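Local atomic coordinates of cortical-lytic enzyme (Clostridium perfringens, PDB entry 5JIP), a protein that probably acts as a lysozyme-type muramidase of glycoside hydrolase family 25, taking part in hydrolysis of spore cortex peptidoglycan during germination. Residues E62-G67 against Y105-P110. Sequence-based numbering, arbitrary orientation.
Sequences ECRRLG and YGDLFP
A single side-on salt bridge, Arg-64 to Asp-107, joins the last turn of helix 56-66 to the loop that leads from helix 83-100 into strand 111-113, within the TIM-barrel-like family 25 domain. Two nitrogens converge on one oxygen: Asp-107 OD1 accepts from Arg-64 NE at 3.0 Å and from Arg-64 NH2 at 2.9 Å. Both bonds are bent, with N-H...O angles little above 130°, and both reach OD1 from the same face of the carboxylate. The guanidinium and carboxylate planes lie 39° apart, so the groups are not coplanar; and since both nitrogens use OD1, the paired fork in which each takes its own oxygen is absent. The straighter approach, from Arg-64 NE to Asp-107 OD2, is a weak bond at 3.4 Å. OD2 also accepts from Cys-70 N at the start of strand 70-75, a second tie that limits the carboxylate's rotation. Asp-104 forms a further salt bridge with Arg-64 NH2. The helix ends in a Schellman motif, with Gly-67 at positive phi. Arg-64 reaches the loop with its chain bent at chi2 (-79°), and its NH2 comes to 3.5 Å from Gly-106 C, near the guanidinium plane at its edge.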
loop_
_atom_site.group_PDB
_atom_site.type_symbol
_atom_site.label_atom_id
_atom_site.label_comp_id
_atom_site.label_asym_id
_atom_site.label_seq_id
_atom_site.Cartn_x
_atom_site.Cartn_y
_atom_site.Cartn_z
ATOM N N GLU A 62 31.793 -6.544 5.449
ATOM C CA GLU A 62 32.026 -5.766 6.665
ATOM C C GLU A 62 30.825 -4.891 7.017
ATOM O O GLU A 62 30.485 -4.739 8.195
ATOM C CB GLU A 62 33.285 -4.924 6.496
ATOM C CG GLU A 62 33.686 -4.107 7.731
ATOM C CD GLU A 62 34.129 -4.949 8.903
ATOM O OE1 GLU A 62 34.168 -6.194 8.808
ATOM O OE2 GLU A 62 34.423 -4.342 9.943
ATOM N N CYS A 63 30.149 -4.312 6.022
ATOM C CA CYS A 63 28.933 -3.571 6.340
ATOM C C CYS A 63 27.904 -4.482 7.000
ATOM O O CYS A 63 27.246 -4.097 7.978
ATOM C CB CYS A 63 28.359 -2.918 5.077
ATOM S SG CYS A 63 29.239 -1.445 4.525
ATOM N N ARG A 64 27.738 -5.688 6.472
ATOM C CA ARG A 64 26.789 -6.620 7.061
ATOM C C ARG A 64 27.230 -7.010 8.461
ATOM O O ARG A 64 26.400 -7.118 9.380
ATOM C CB ARG A 64 26.653 -7.857 6.186
ATOM C CG ARG A 64 25.642 -7.673 4.992
ATOM C CD ARG A 64 24.226 -7.825 5.500
ATOM N NE ARG A 64 23.198 -7.490 4.512
ATOM C CZ ARG A 64 22.733 -8.335 3.595
ATOM N NH1 ARG A 64 23.247 -9.556 3.502
ATOM N NH2 ARG A 64 21.763 -7.944 2.760
ATOM N N ARG A 65 28.533 -7.230 8.638
ATOM C CA ARG A 65 29.037 -7.620 9.949
ATOM C C ARG A 65 28.739 -6.526 10.973
ATOM O O ARG A 65 28.444 -6.815 12.140
ATOM C CB ARG A 65 30.539 -7.908 9.885
ATOM C CG ARG A 65 31.096 -8.624 11.171
ATOM C CD ARG A 65 32.613 -8.819 11.150
ATOM N NE ARG A 65 33.221 -7.518 11.273
ATOM C CZ ARG A 65 33.334 -6.854 12.413
ATOM N NH1 ARG A 65 32.960 -7.414 13.559
ATOM N NH2 ARG A 65 33.827 -5.631 12.390
ATOM N N LEU A 66 28.811 -5.268 10.553
ATOM C CA LEU A 66 28.592 -4.141 11.450
ATOM C C LEU A 66 27.137 -3.695 11.519
ATOM O O LEU A 66 26.821 -2.771 12.282
ATOM C CB LEU A 66 29.446 -2.955 11.024
ATOM C CG LEU A 66 30.952 -3.159 11.169
ATOM C CD1 LEU A 66 31.706 -1.985 10.584
ATOM C CD2 LEU A 66 31.316 -3.372 12.594
ATOM N N GLY A 67 26.247 -4.323 10.764
ATOM C CA GLY A 67 24.865 -3.932 10.801
ATOM C C GLY A 67 24.572 -2.629 10.088
ATOM O O GLY A 67 23.546 -2.012 10.366
ATOM N N TYR A 105 20.020 -9.698 -2.175
ATOM C CA TYR A 105 20.433 -8.663 -3.111
ATOM C C TYR A 105 20.740 -7.339 -2.407
ATOM O O TYR A 105 20.818 -6.297 -3.067
ATOM C CB TYR A 105 19.359 -8.496 -4.204
ATOM C CG TYR A 105 19.023 -9.825 -4.859
ATOM C CD1 TYR A 105 19.853 -10.361 -5.814
ATOM C CD2 TYR A 105 17.903 -10.554 -4.483
ATOM C CE1 TYR A 105 19.587 -11.587 -6.382
ATOM C CE2 TYR A 105 17.631 -11.783 -5.037
ATOM C CZ TYR A 105 18.463 -12.287 -5.993
ATOM O OH TYR A 105 18.174 -13.523 -6.557
ATOM N N GLY A 106 20.964 -7.367 -1.096
ATOM C CA GLY A 106 21.355 -6.199 -0.329
ATOM C C GLY A 106 20.233 -5.714 0.574
ATOM O O GLY A 106 19.073 -6.100 0.443
ATOM N N ASP A 107 20.607 -4.833 1.511
ATOM C CA ASP A 107 19.612 -4.213 2.377
ATOM C C ASP A 107 18.859 -3.100 1.657
ATOM O O ASP A 107 17.636 -2.976 1.795
ATOM C CB ASP A 107 20.281 -3.640 3.616
ATOM C CG ASP A 107 21.172 -4.640 4.311
ATOM O OD1 ASP A 107 20.741 -5.804 4.444
ATOM O OD2 ASP A 107 22.267 -4.230 4.754
ATOM N N LEU A 108 19.577 -2.260 0.922
ATOM C CA LEU A 108 18.966 -1.155 0.207
ATOM C C LEU A 108 18.611 -1.593 -1.206
ATOM O O LEU A 108 19.070 -2.642 -1.681
ATOM C CB LEU A 108 19.913 0.028 0.140
ATOM C CG LEU A 108 20.796 0.256 1.349
ATOM C CD1 LEU A 108 21.852 1.335 1.051
ATOM C CD2 LEU A 108 19.923 0.658 2.531
ATOM N N PHE A 109 17.780 -0.770 -1.883
ATOM C CA PHE A 109 17.458 -0.985 -3.293
ATOM C C PHE A 109 18.747 -1.282 -4.049
ATOM O O PHE A 109 19.672 -0.461 -4.043
ATOM C CB PHE A 109 16.825 0.242 -3.985
ATOM C CG PHE A 109 15.476 0.670 -3.469
ATOM C CD1 PHE A 109 14.332 -0.083 -3.710
ATOM C CD2 PHE A 109 15.339 1.900 -2.844
ATOM C CE1 PHE A 109 13.115 0.362 -3.266
ATOM C CE2 PHE A 109 14.120 2.355 -2.415
ATOM C CZ PHE A 109 13.009 1.604 -2.615
ATOM N N PRO A 110 18.818 -2.380 -4.776
ATOM C CA PRO A 110 19.835 -2.480 -5.821
ATOM C C PRO A 110 19.678 -1.325 -6.797
ATOM O O PRO A 110 18.570 -0.845 -7.033
ATOM C CB PRO A 110 19.541 -3.836 -6.479
ATOM C CG PRO A 110 18.717 -4.580 -5.473
ATOM C CD PRO A 110 17.911 -3.537 -4.776
#